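PDB 5GZT: chitinase from Paenibacillus sp. FPU-7, which probably cleaves chitin and chitodextrins internally and at random, hydrolysing the beta-1,4 links between N-acetylglucosamine units with glycoside hydrolase family 18 catalytic domains. Local coordinates for residues Y450-I455 against Y475-N480; G653-A658 against P677-T682; V803-E808 against P829-F834; D1091-L1096 against G1122-A1127. One frame throughout, in Å; residues are numbered along the deposited sequence.

Interaction 1: residues Y450-I455 against Y475-N480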
loop_
_atom_site.group_PDB
_atom_site.type_symbol
_atom_site.label_atom_id
_atom_site.label_comp_id
_atom_site.label_asym_id
_atom_site.label_seq_id
_atom_site.Cartn_x
_atom_site.Cartn_y
_atom_site.Cartn_z
ATOM N N TYR B 450 -4.337 17.324 3.897
ATOM C CA TYR B 450 -4.371 16.324 4.998
ATOM C C TYR B 450 -3.103 15.429 5.052
ATOM O O TYR B 450 -2.601 15.013 4.010
ATOM C CB TYR B 450 -5.618 15.440 4.868
ATOM C CG TYR B 450 -5.657 14.424 5.980
ATOM C CD1 TYR B 450 -5.968 14.814 7.298
ATOM C CD2 TYR B 450 -5.324 13.085 5.732
ATOM C CE1 TYR B 450 -5.997 13.901 8.353
ATOM C CE2 TYR B 450 -5.343 12.160 6.773
ATOM C CZ TYR B 450 -5.664 12.534 8.076
ATOM O OH TYR B 450 -5.600 11.565 9.113
ATOM N N TYR B 451 -2.582 15.204 6.247
ATOM C CA TYR B 451 -1.329 14.439 6.511
ATOM C C TYR B 451 -1.667 13.178 7.311
ATOM O O TYR B 451 -2.399 13.246 8.311
ATOM C CB TYR B 451 -0.266 15.255 7.314
ATOM C CG TYR B 451 0.045 16.603 6.658
ATOM C CD1 TYR B 451 0.475 16.650 5.337
ATOM C CD2 TYR B 451 -0.170 17.835 7.343
ATOM C CE1 TYR B 451 0.713 17.867 4.702
ATOM C CE2 TYR B 451 0.053 19.089 6.707
ATOM C CZ TYR B 451 0.486 19.096 5.388
ATOM O OH TYR B 451 0.758 20.244 4.689
ATOM N N GLU B 452 -1.072 12.053 6.904
ATOM C CA GLU B 452 -1.238 10.763 7.578
ATOM C C GLU B 452 -0.267 10.604 8.733
ATOM O O GLU B 452 0.842 11.084 8.689
ATOM C CB GLU B 452 -1.022 9.604 6.588
ATOM C CG GLU B 452 -2.090 9.380 5.542
ATOM C CD GLU B 452 -1.972 7.984 4.846
ATOM O OE1 GLU B 452 -0.865 7.407 4.870
ATOM O OE2 GLU B 452 -2.972 7.462 4.259
ATOM N N LEU B 453 -0.696 9.928 9.772
ATOM C CA LEU B 453 0.184 9.481 10.825
ATOM C C LEU B 453 -0.056 7.989 11.041
ATOM O O LEU B 453 -1.210 7.540 11.185
ATOM C CB LEU B 453 -0.091 10.196 12.125
ATOM C CG LEU B 453 0.854 9.848 13.250
ATOM C CD1 LEU B 453 2.280 10.347 12.989
ATOM C CD2 LEU B 453 0.333 10.423 14.533
ATOM N N ALA B 454 1.030 7.212 11.078
ATOM C CA ALA B 454 0.942 5.740 11.128
ATOM C C ALA B 454 2.105 5.201 11.881
ATOM O O ALA B 454 3.089 5.917 12.108
ATOM C CB ALA B 454 0.863 5.146 9.701
ATOM N N ILE B 455 1.982 3.970 12.347
ATOM C CA ILE B 455 3.090 3.265 12.915
ATOM C C ILE B 455 3.251 1.883 12.295
ATOM O O ILE B 455 2.290 1.346 11.718
ATOM C CB ILE B 455 2.968 3.089 14.444
ATOM C CG1 ILE B 455 1.820 2.149 14.842
ATOM C CG2 ILE B 455 2.844 4.476 15.078
ATOM C CD1 ILE B 455 1.811 1.803 16.317
ATOM N N TYR B 475 -5.166 8.505 17.326
ATOM C CA TYR B 475 -4.226 9.362 16.604
ATOM C C TYR B 475 -3.723 8.860 15.234
ATOM O O TYR B 475 -3.139 9.655 14.475
ATOM C CB TYR B 475 -3.049 9.616 17.506
ATOM C CG TYR B 475 -3.440 10.084 18.866
ATOM C CD1 TYR B 475 -4.305 11.176 19.043
ATOM C CD2 TYR B 475 -2.940 9.434 20.017
ATOM C CE1 TYR B 475 -4.662 11.587 20.339
ATOM C CE2 TYR B 475 -3.291 9.832 21.302
ATOM C CZ TYR B 475 -4.142 10.906 21.466
ATOM O OH TYR B 475 -4.435 11.269 22.773
ATOM N N LEU B 476 -3.976 7.572 14.898
ATOM C CA LEU B 476 -3.327 6.891 13.741
ATOM C C LEU B 476 -4.265 6.660 12.573
ATOM O O LEU B 476 -5.333 6.200 12.775
ATOM C CB LEU B 476 -2.752 5.548 14.235
ATOM C CG LEU B 476 -1.794 5.675 15.414
ATOM C CD1 LEU B 476 -1.388 4.342 15.987
ATOM C CD2 LEU B 476 -0.559 6.481 15.068
ATOM N N ASP B 477 -3.903 6.987 11.347
ATOM C CA ASP B 477 -4.686 6.490 10.206
ATOM C C ASP B 477 -4.739 4.941 10.073
ATOM O O ASP B 477 -5.761 4.351 9.598
ATOM C CB ASP B 477 -4.161 7.077 8.897
ATOM C CG ASP B 477 -4.348 8.603 8.814
ATOM O OD1 ASP B 477 -3.551 9.282 9.501
ATOM O OD2 ASP B 477 -5.237 9.064 8.028
ATOM N N TYR B 478 -3.636 4.295 10.447
ATOM C CA TYR B 478 -3.552 2.819 10.486
ATOM C C TYR B 478 -2.339 2.354 11.211
ATOM O O TYR B 478 -1.370 3.124 11.453
ATOM C CB TYR B 478 -3.613 2.259 9.056
ATOM C CG TYR B 478 -2.680 2.951 8.113
ATOM C CD1 TYR B 478 -3.041 4.110 7.497
ATOM C CD2 TYR B 478 -1.407 2.402 7.790
ATOM C CE1 TYR B 478 -2.190 4.780 6.631
ATOM C CE2 TYR B 478 -0.558 3.050 6.876
ATOM C CZ TYR B 478 -0.920 4.245 6.329
ATOM O OH TYR B 478 -0.110 4.898 5.424
ATOM N N ILE B 479 -2.408 1.093 11.634
ATOM C CA ILE B 479 -1.281 0.360 12.144
ATOM C C ILE B 479 -0.804 -0.630 11.046
ATOM O O ILE B 479 -1.572 -1.467 10.543
ATOM C CB ILE B 479 -1.636 -0.369 13.433
ATOM C CG1 ILE B 479 -2.067 0.656 14.522
ATOM C CG2 ILE B 479 -0.442 -1.154 13.932
ATOM C CD1 ILE B 479 -2.606 0.013 15.754
ATOM N N ASN B 480 0.469 -0.493 10.685
ATOM C CA ASN B 480 1.195 -1.478 9.846
ATOM C C ASN B 480 1.716 -2.671 10.635
ATOM O O ASN B 480 2.708 -2.546 11.361
ATOM C CB ASN B 480 2.355 -0.801 9.173
ATOM C CG ASN B 480 1.927 0.352 8.340
ATOM O OD1 ASN B 480 2.249 1.491 8.655
ATOM N ND2 ASN B 480 1.241 0.084 7.251
#

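Interaction 2: residues G653-A658 against P677-T682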
loop_
_atom_site.group_PDB
_atom_site.type_symbol
_atom_site.label_atom_id
_atom_site.label_comp_id
_atom_site.label_asym_id
_atom_site.label_seq_id
_atom_site.Cartn_x
_atom_site.Cartn_y
_atom_site.Cartn_z
ATOM N N GLY B 653 -2.840 -17.215 -16.128
ATOM C CA GLY B 653 -2.130 -16.552 -17.236
ATOM C C GLY B 653 -0.803 -17.338 -17.461
ATOM O O GLY B 653 -0.143 -17.847 -16.491
ATOM N N THR B 654 -0.444 -17.495 -18.733
ATOM C CA THR B 654 0.847 -18.017 -19.138
ATOM C C THR B 654 1.730 -17.149 -20.006
ATOM O O THR B 654 1.253 -16.182 -20.592
ATOM C CB THR B 654 0.618 -19.331 -19.887
ATOM O OG1 THR B 654 -0.083 -19.087 -21.120
ATOM C CG2 THR B 654 -0.115 -20.303 -19.052
ATOM N N SER B 655 3.044 -17.483 -20.020
ATOM C CA SER B 655 4.014 -16.934 -20.925
ATOM C C SER B 655 4.757 -18.130 -21.515
ATOM O O SER B 655 4.456 -19.265 -21.208
ATOM C CB SER B 655 4.932 -15.853 -20.298
ATOM O OG SER B 655 5.781 -16.467 -19.344
ATOM N N VAL B 656 5.677 -17.910 -22.446
ATOM C CA VAL B 656 6.409 -19.012 -22.977
ATOM C C VAL B 656 7.919 -18.809 -22.710
ATOM O O VAL B 656 8.467 -17.727 -22.853
ATOM C CB VAL B 656 6.193 -19.043 -24.511
ATOM C CG1 VAL B 656 7.078 -20.148 -25.129
ATOM C CG2 VAL B 656 4.739 -19.305 -24.820
ATOM N N TYR B 657 8.615 -19.882 -22.368
ATOM C CA TYR B 657 10.033 -19.796 -22.161
ATOM C C TYR B 657 10.730 -20.650 -23.241
ATOM O O TYR B 657 11.769 -20.262 -23.762
ATOM C CB TYR B 657 10.345 -20.415 -20.788
ATOM C CG TYR B 657 11.822 -20.456 -20.485
ATOM C CD1 TYR B 657 12.482 -19.349 -19.989
ATOM C CD2 TYR B 657 12.495 -21.600 -20.635
ATOM C CE1 TYR B 657 13.854 -19.376 -19.717
ATOM C CE2 TYR B 657 13.832 -21.662 -20.436
ATOM C CZ TYR B 657 14.501 -20.567 -19.956
ATOM O OH TYR B 657 15.839 -20.820 -19.715
ATOM N N ALA B 658 10.163 -21.793 -23.556
ATOM C CA ALA B 658 10.619 -22.673 -24.633
ATOM C C ALA B 658 9.411 -23.064 -25.491
ATOM O O ALA B 658 8.570 -23.834 -25.064
ATOM C CB ALA B 658 11.298 -23.925 -24.108
ATOM N N PRO B 677 5.956 -20.762 -18.281
ATOM C CA PRO B 677 5.805 -20.114 -16.963
ATOM C C PRO B 677 4.411 -19.504 -16.792
ATOM O O PRO B 677 3.794 -19.001 -17.802
ATOM C CB PRO B 677 6.895 -19.027 -16.960
ATOM C CG PRO B 677 7.892 -19.492 -18.025
ATOM C CD PRO B 677 6.973 -20.031 -19.100
ATOM N N LEU B 678 3.906 -19.555 -15.567
ATOM C CA LEU B 678 2.703 -18.858 -15.261
ATOM C C LEU B 678 3.038 -17.430 -14.925
ATOM O O LEU B 678 4.045 -17.129 -14.279
ATOM C CB LEU B 678 1.923 -19.545 -14.174
ATOM C CG LEU B 678 1.061 -20.745 -14.561
ATOM C CD1 LEU B 678 1.748 -21.953 -15.218
ATOM C CD2 LEU B 678 0.316 -21.232 -13.318
ATOM N N THR B 679 2.198 -16.524 -15.426
ATOM C CA THR B 679 2.205 -15.136 -15.144
ATOM C C THR B 679 1.131 -14.792 -14.140
ATOM O O THR B 679 1.208 -13.759 -13.536
ATOM C CB THR B 679 1.858 -14.255 -16.351
ATOM O OG1 THR B 679 0.648 -14.695 -16.931
ATOM C CG2 THR B 679 2.873 -14.432 -17.396
ATOM N N GLN B 680 0.160 -15.631 -13.949
ATOM C CA GLN B 680 -0.901 -15.360 -12.970
ATOM C C GLN B 680 -1.354 -16.705 -12.470
ATOM O O GLN B 680 -1.647 -17.567 -13.282
ATOM C CB GLN B 680 -1.993 -14.493 -13.589
ATOM C CG GLN B 680 -3.135 -14.272 -12.641
ATOM C CD GLN B 680 -4.028 -13.092 -12.996
ATOM O OE1 GLN B 680 -5.038 -13.255 -13.712
ATOM N NE2 GLN B 680 -3.700 -11.919 -12.446
ATOM N N GLY B 681 -1.335 -16.922 -11.131
ATOM C CA GLY B 681 -1.584 -18.258 -10.586
ATOM C C GLY B 681 -0.277 -18.952 -10.292
ATOM O O GLY B 681 0.751 -18.627 -10.911
ATOM N N THR B 682 -0.316 -19.942 -9.400
ATOM C CA THR B 682 0.849 -20.645 -8.934
ATOM C C THR B 682 0.599 -22.108 -8.992
ATOM O O THR B 682 -0.237 -22.599 -8.251
ATOM C CB THR B 682 1.183 -20.190 -7.490
ATOM O OG1 THR B 682 1.110 -18.722 -7.403
ATOM C CG2 THR B 682 2.503 -20.678 -7.088
HETATM O O HOH W 1 -0.054 -13.624 -19.214
#

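Interaction 3: residues V803-E808 against P829-F834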
loop_
_atom_site.group_PDB
_atom_site.type_symbol
_atom_site.label_atom_id
_atom_site.label_comp_id
_atom_site.label_asym_id
_atom_site.label_seq_id
_atom_site.Cartn_x
_atom_site.Cartn_y
_atom_site.Cartn_z
ATOM N N VAL B 803 -3.985 -3.351 -59.398
ATOM C CA VAL B 803 -2.686 -3.350 -58.848
ATOM C C VAL B 803 -1.704 -2.924 -59.931
ATOM O O VAL B 803 -1.716 -3.499 -61.024
ATOM C CB VAL B 803 -2.351 -4.741 -58.287
ATOM C CG1 VAL B 803 -0.898 -4.788 -57.881
ATOM C CG2 VAL B 803 -3.250 -5.016 -57.115
ATOM N N VAL B 804 -0.871 -1.950 -59.609
ATOM C CA VAL B 804 0.024 -1.294 -60.586
ATOM C C VAL B 804 1.410 -1.134 -60.003
ATOM O O VAL B 804 1.616 -1.354 -58.820
ATOM C CB VAL B 804 -0.513 0.072 -60.958
ATOM C CG1 VAL B 804 -1.885 -0.100 -61.561
ATOM C CG2 VAL B 804 -0.585 0.977 -59.765
ATOM N N LYS B 805 2.386 -0.885 -60.862
ATOM C CA LYS B 805 3.720 -0.545 -60.391
ATOM C C LYS B 805 3.718 0.777 -59.661
ATOM O O LYS B 805 2.855 1.652 -59.922
ATOM C CB LYS B 805 4.688 -0.467 -61.531
ATOM C CG LYS B 805 4.972 -1.784 -62.230
ATOM C CD LYS B 805 5.698 -1.554 -63.585
ATOM C CE LYS B 805 6.239 -2.853 -64.153
ATOM N NZ LYS B 805 6.759 -2.701 -65.563
ATOM N N ILE B 806 4.674 0.928 -58.736
ATOM C CA ILE B 806 4.736 2.105 -57.844
ATOM C C ILE B 806 4.897 3.407 -58.622
ATOM O O ILE B 806 4.435 4.454 -58.165
ATOM C CB ILE B 806 5.887 1.965 -56.805
ATOM C CG1 ILE B 806 5.655 2.950 -55.669
ATOM C CG2 ILE B 806 7.261 2.096 -57.440
ATOM C CD1 ILE B 806 6.464 2.668 -54.425
ATOM N N SER B 807 5.509 3.318 -59.804
ATOM C CA SER B 807 5.610 4.497 -60.690
ATOM C C SER B 807 4.264 5.049 -61.179
ATOM O O SER B 807 4.247 6.112 -61.711
ATOM C CB SER B 807 6.542 4.224 -61.856
ATOM O OG SER B 807 6.136 3.134 -62.634
ATOM N N GLU B 808 3.150 4.339 -60.954
ATOM C CA GLU B 808 1.843 4.809 -61.305
ATOM C C GLU B 808 1.108 5.455 -60.182
ATOM O O GLU B 808 -0.002 5.965 -60.386
ATOM C CB GLU B 808 1.021 3.681 -61.861
ATOM C CG GLU B 808 1.639 3.006 -63.043
ATOM C CD GLU B 808 1.554 3.882 -64.296
ATOM O OE1 GLU B 808 0.843 4.915 -64.281
ATOM O OE2 GLU B 808 2.242 3.557 -65.256
ATOM N N PRO B 829 12.757 1.508 -61.470
ATOM C CA PRO B 829 13.275 0.363 -62.173
ATOM C C PRO B 829 12.632 -0.991 -61.833
ATOM O O PRO B 829 13.320 -1.942 -61.571
ATOM C CB PRO B 829 14.758 0.383 -61.779
ATOM C CG PRO B 829 14.745 0.913 -60.393
ATOM C CD PRO B 829 13.654 1.958 -60.403
ATOM N N ASP B 830 11.315 -1.101 -62.008
ATOM C CA ASP B 830 10.549 -2.286 -61.575
ATOM C C ASP B 830 10.861 -3.413 -62.470
ATOM O O ASP B 830 11.272 -4.479 -61.982
ATOM C CB ASP B 830 9.046 -1.978 -61.502
ATOM C CG ASP B 830 8.715 -1.057 -60.378
ATOM O OD1 ASP B 830 8.917 -1.455 -59.170
ATOM O OD2 ASP B 830 8.271 0.082 -60.655
ATOM N N ASP B 831 10.788 -3.215 -63.798
ATOM C CA ASP B 831 11.098 -4.343 -64.668
ATOM C C ASP B 831 12.514 -4.892 -64.478
ATOM O O ASP B 831 12.706 -6.100 -64.521
ATOM C CB ASP B 831 10.969 -3.967 -66.153
ATOM C CG ASP B 831 9.534 -3.915 -66.641
ATOM O OD1 ASP B 831 8.596 -4.530 -66.063
ATOM O OD2 ASP B 831 9.329 -3.283 -67.678
ATOM N N ALA B 832 13.515 -4.012 -64.391
ATOM C CA ALA B 832 14.899 -4.482 -64.127
ATOM C C ALA B 832 14.970 -5.226 -62.783
ATOM O O ALA B 832 15.594 -6.255 -62.680
ATOM C CB ALA B 832 15.888 -3.328 -64.124
ATOM N N ASN B 833 14.343 -4.667 -61.761
ATOM C CA ASN B 833 14.266 -5.398 -60.447
ATOM C C ASN B 833 13.586 -6.737 -60.541
ATOM O O ASN B 833 14.045 -7.669 -59.886
ATOM C CB ASN B 833 13.619 -4.570 -59.392
ATOM C CG ASN B 833 14.516 -3.488 -58.916
ATOM O OD1 ASN B 833 15.745 -3.645 -58.987
ATOM N ND2 ASN B 833 13.941 -2.435 -58.321
ATOM N N PHE B 834 12.566 -6.899 -61.389
ATOM C CA PHE B 834 11.932 -8.155 -61.473
ATOM C C PHE B 834 12.850 -9.138 -62.183
ATOM O O PHE B 834 12.839 -10.350 -61.820
ATOM C CB PHE B 834 10.559 -8.119 -62.216
ATOM C CG PHE B 834 9.503 -7.173 -61.591
ATOM C CD1 PHE B 834 9.440 -6.931 -60.210
ATOM C CD2 PHE B 834 8.569 -6.544 -62.396
ATOM C CE1 PHE B 834 8.486 -6.093 -59.697
ATOM C CE2 PHE B 834 7.639 -5.675 -61.862
ATOM C CZ PHE B 834 7.564 -5.488 -60.519
HETATM O O HOH W 2 6.316 -1.393 -58.249
HETATM O O HOH W 3 8.085 1.306 -62.921
#

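Interaction 4: residues D1091-L1096 against G1122-A1127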
loop_
_atom_site.group_PDB
_atom_site.type_symbol
_atom_site.label_atom_id
_atom_site.label_comp_id
_atom_site.label_asym_id
_atom_site.label_seq_id
_atom_site.Cartn_x
_atom_site.Cartn_y
_atom_site.Cartn_z
ATOM N N ASP B 1091 18.424 -0.666 -34.025
ATOM C CA ASP B 1091 18.811 -2.071 -33.874
ATOM C C ASP B 1091 20.220 -2.232 -34.326
ATOM O O ASP B 1091 20.551 -1.698 -35.350
ATOM C CB ASP B 1091 17.965 -3.079 -34.753
ATOM C CG ASP B 1091 16.706 -3.598 -34.049
ATOM O OD1 ASP B 1091 16.783 -3.845 -32.813
ATOM O OD2 ASP B 1091 15.614 -3.617 -34.719
ATOM N N ASP B 1092 20.989 -3.104 -33.663
ATOM C CA ASP B 1092 22.345 -3.478 -34.135
ATOM C C ASP B 1092 22.539 -4.954 -34.169
ATOM O O ASP B 1092 21.540 -5.707 -34.043
ATOM C CB ASP B 1092 23.457 -2.763 -33.320
ATOM C CG ASP B 1092 23.665 -3.353 -31.910
ATOM O OD1 ASP B 1092 22.895 -4.269 -31.495
ATOM O OD2 ASP B 1092 24.588 -2.834 -31.221
ATOM N N GLU B 1093 23.777 -5.418 -34.339
ATOM C CA GLU B 1093 23.971 -6.843 -34.416
ATOM C C GLU B 1093 23.564 -7.605 -33.165
ATOM O O GLU B 1093 23.127 -8.758 -33.260
ATOM C CB GLU B 1093 25.402 -7.234 -34.765
ATOM C CG GLU B 1093 25.870 -6.820 -36.136
ATOM C CD GLU B 1093 27.372 -6.579 -36.104
ATOM O OE1 GLU B 1093 27.739 -5.512 -35.638
ATOM O OE2 GLU B 1093 28.141 -7.459 -36.471
ATOM N N GLU B 1094 23.696 -6.984 -32.009
ATOM C CA GLU B 1094 23.389 -7.633 -30.764
ATOM C C GLU B 1094 21.868 -7.683 -30.583
ATOM O O GLU B 1094 21.289 -8.703 -30.167
ATOM C CB GLU B 1094 24.016 -6.853 -29.556
ATOM C CG GLU B 1094 24.451 -7.825 -28.452
ATOM C CD GLU B 1094 24.876 -7.196 -27.127
ATOM O OE1 GLU B 1094 25.144 -5.977 -27.087
ATOM O OE2 GLU B 1094 24.839 -7.922 -26.094
ATOM N N SER B 1095 21.201 -6.565 -30.783
ATOM C CA SER B 1095 19.761 -6.572 -30.591
ATOM C C SER B 1095 19.070 -7.501 -31.610
ATOM O O SER B 1095 18.110 -8.163 -31.262
ATOM C CB SER B 1095 19.157 -5.203 -30.605
ATOM O OG SER B 1095 19.235 -4.606 -31.882
ATOM N N LEU B 1096 19.614 -7.632 -32.817
ATOM C CA LEU B 1096 18.975 -8.493 -33.813
ATOM C C LEU B 1096 19.196 -9.945 -33.478
ATOM O O LEU B 1096 18.314 -10.779 -33.690
ATOM C CB LEU B 1096 19.463 -8.187 -35.237
ATOM C CG LEU B 1096 18.993 -6.822 -35.676
ATOM C CD1 LEU B 1096 19.741 -6.398 -36.946
ATOM C CD2 LEU B 1096 17.521 -6.787 -35.978
ATOM N N GLY B 1122 26.193 -6.041 -44.767
ATOM C CA GLY B 1122 25.774 -7.426 -44.587
ATOM C C GLY B 1122 25.824 -7.901 -43.132
ATOM O O GLY B 1122 25.401 -9.034 -42.855
ATOM N N LYS B 1123 26.241 -7.044 -42.212
ATOM C CA LYS B 1123 26.396 -7.459 -40.836
ATOM C C LYS B 1123 25.066 -7.597 -40.079
ATOM O O LYS B 1123 24.975 -8.496 -39.262
ATOM C CB LYS B 1123 27.285 -6.491 -40.044
ATOM C CG LYS B 1123 28.753 -6.482 -40.504
ATOM C CD LYS B 1123 29.616 -5.567 -39.628
ATOM C CE LYS B 1123 31.072 -5.655 -40.078
ATOM N NZ LYS B 1123 31.961 -5.331 -38.931
ATOM N N LEU B 1124 24.121 -6.680 -40.297
ATOM C CA LEU B 1124 22.789 -6.778 -39.648
ATOM C C LEU B 1124 22.117 -8.105 -40.027
ATOM O O LEU B 1124 21.719 -8.937 -39.133
ATOM C CB LEU B 1124 21.946 -5.517 -39.881
ATOM C CG LEU B 1124 22.542 -4.239 -39.265
ATOM C CD1 LEU B 1124 21.553 -3.073 -39.218
ATOM C CD2 LEU B 1124 23.084 -4.436 -37.834
ATOM N N LEU B 1125 22.135 -8.409 -41.310
ATOM C CA LEU B 1125 21.559 -9.663 -41.827
ATOM C C LEU B 1125 22.345 -10.838 -41.306
ATOM O O LEU B 1125 21.752 -11.830 -40.848
ATOM C CB LEU B 1125 21.506 -9.660 -43.337
ATOM C CG LEU B 1125 21.209 -10.956 -44.046
ATOM C CD1 LEU B 1125 19.856 -11.502 -43.651
ATOM C CD2 LEU B 1125 21.266 -10.753 -45.544
ATOM N N GLY B 1126 23.669 -10.721 -41.282
ATOM C CA GLY B 1126 24.499 -11.842 -40.826
ATOM C C GLY B 1126 24.221 -12.186 -39.351
ATOM O O GLY B 1126 24.224 -13.316 -38.979
ATOM N N ALA B 1127 23.911 -11.195 -38.550
ATOM C CA ALA B 1127 23.570 -11.390 -37.175
ATOM C C ALA B 1127 22.269 -12.204 -36.988
ATOM O O ALA B 1127 22.197 -13.129 -36.165
ATOM C CB ALA B 1127 23.455 -10.054 -36.468
HETATM O O HOH W 4 26.899 -9.819 -38.140
HETATM O O HOH W 5 30.287 -4.502 -36.113
#

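Interaction 1: residues Y450-I455 against Y475-N480
CG of Tyr450 is anti to the backbone N (chi1 180°) and CG of Asp477 anti to its carbonyl carbon (chi1 -65°); the hydroxyl at the far end of the Tyr450 ring meets the Asp477 carboxylate tip to tip. Tyr450 OH donates to Asp477 OD2 at 2.8 Å, on the syn side of the carboxylate. Asp477 OD1 takes the backbone N of Leu453 at 2.9 Å, and the N of Asp477 returns a bond to Leu453 O at 2.8 Å, so one aspartate grips both polar groups of Leu453. Further along, the parallel pairing of Ile455 with Ile479 is sealed by Asn480 N donating to Ile455 O. Tyr478 turns one ring face to the small methyl of Ala454, a CH-pi contact, and its OH donates to Glu452 OE1 at 2.7 Å. Leu476, from the loop before strand 478-481, packs its CD2 against Ile455 CG2 at 3.9 Å. Both strands belong to the first family 18 barrel. Thr252 also bonds Asp477 OD2. Two buried carboxylates, Glu452 OE2 and Asp477 OD2 being 4.7 Å apart, would tend to raise each other's proton affinity, an effect that these donors, with His303 bonded to Glu452 OE2 and a weak, long ion pair from Arg437 to Asp477, probably offset.

Interaction 2: residues G653-A658 against P677-T682
Gly653 and Gln680 form an antiparallel hydrogen-bonded pair and Thr654 faces Leu678 as a non-hydrogen-bonded one, the touching parts running 161° apart. Gly653 N donates to Gln680 O at 3.1 Å, while Gly653 O receives Thr679 N at 2.9 Å, from above the carbonyl plane, and more weakly Gln680 N. Past this pair, Ser655 N bonds Pro677 O at 2.8 Å, and proline, which has no N-H to give, suits a place where its carbonyl takes the bond. Thr679 and Gln680 both face Gly653, a classic beta bulge, and the chain turns its corner at Thr679, within the bulge. Strand 653-654 thereby pairs with the end of strand 668-678, an outermost strand of its three-stranded sheet in the immunoglobulin-like domain. Glycine suits position 653 because a side chain there would clash with Thr679 OG1. That hydroxyl, placed between the backbone N and the carbonyl carbon (chi1 52°), shares a water with Thr654 O, the water lying 2.6 Å from Thr679 OG1. The methyl CG2 of Thr679 meets Ser655 CB at 3.8 Å. At the other end the Pro677 ring touches Tyr657 CB with its CD, also at 3.8 Å, while the tyrosine ring leads away and meets His711 edge-to-face.

Interaction 3: residues V803-E808 against P829-F834
Asp830 OD2 is gripped by a water that lies 2.6 Å away and also accepts from Ser807 OG, and by the amide of Asn828, while its twin OD1 receives the hydroxyl of Tyr793 and, weakly, a second water that accepts from Ile806 N. A short acidic side chain suits this place, since both its oxygens find donors, the links to Ser807 OG and Ile806 N passing through waters, while OD2 lies against Ile806 CG2. The aliphatic stem of Lys805 slides past Asp830 in the opposite direction, its CB 3.7 Å from Asp830 OD2. The chain is extended beyond CG (chi2 166°, with chi3 and chi4 also near 180°), a length that lets NZ pass Asp830 and reach Asp831. There Lys805 NZ forms a salt bridge to Asp831 OD1 at 2.6 Å, coming from above the carboxylate plane. On the way, Lys805 CE rests 3.9 Å from Phe834 CE2, which gives CE an apolar neighbour. The arrangement joins strand 802-805, running into a 3-10 turn, to the first turn of helix 830-843 in the second family 18 domain. Strand 790-799 runs antiparallel to strand 802-805 and supplies Tyr793, while helix 868-884 contributes Phe881 to the packing round both Val803 and Phe834.

Interaction 4: residues D1091-L1096 against G1122-A1127
The first turns of two helices, 1093-1106 and 1123-1133, come together here, with the CA atoms of Glu1093 and Ala1127 5.3 Å apart. Ala1127 fits this close approach: its single methyl CB sits 3.5 Å from Glu1093 O and also touches Glu1093 CB, so a small residue suits the spot where backbone meets side chain. Beside it lies Leu1124, with CG anti to the carbonyl carbon (chi1 -63°). Its CD2 branch touches the start of the other helix, 3.7 Å from Glu1093 N. Leu1124 CB meets Leu1096 CD1 at 3.8 Å, the two leucines crossing obliquely as an apolar pair. Glu1093 and Lys1123 do not pair directly, since Glu1093 OE2 and Lys1123 NZ are 5.0 Å apart. Instead the glutamate lies across the lysine stem, and one water donates both to Glu1093 OE2 and to Lys1123 O, the latter at 2.6 Å. A second water donates to Glu1093 OE1 and accepts only weakly from Lys1123 NZ. Such long, flexible, charged residues suit a border where water can mediate. Asp1092 fixes the start of its helix: Asp1092 OD1 accepts from Ser1095 N at 2.9 Å, and Ser1095 OG accepts in return from Asp1092 N, a capping box, while Arg1066 holds the other carboxylate oxygen in a salt bridge. The two helices come before and after strand 1110-1114, which pairs in parallel with strands 765-771 and 1015-1020, so consecutive outer helices pack against each other, as in a TIM barrel.

Overall arrangement
The four contacts follow one another along the chain, each closing before the next opens. Interaction 1 lies in the barrel of the first family 18 domain, on neighbouring parallel strands 452-457 and 478-481. Interaction 2, its centre about 38 Å away, pairs strand 653-654 with strand 668-678 of the immunoglobulin-like domain. Interactions 3 and 4 belong to the second family 18 part, with centres about 29 Å apart; one joins a strand to a helix, the other two helix starts. Val656 of interaction 2 bonds Gln1106, on the helix 1093-1106 of interaction 4. Interactions 1 and 3 are farthest apart, at about 73 Å between centres, consistent with an elongated enzyme whose immunoglobulin-like domain probably links two family 18 domains.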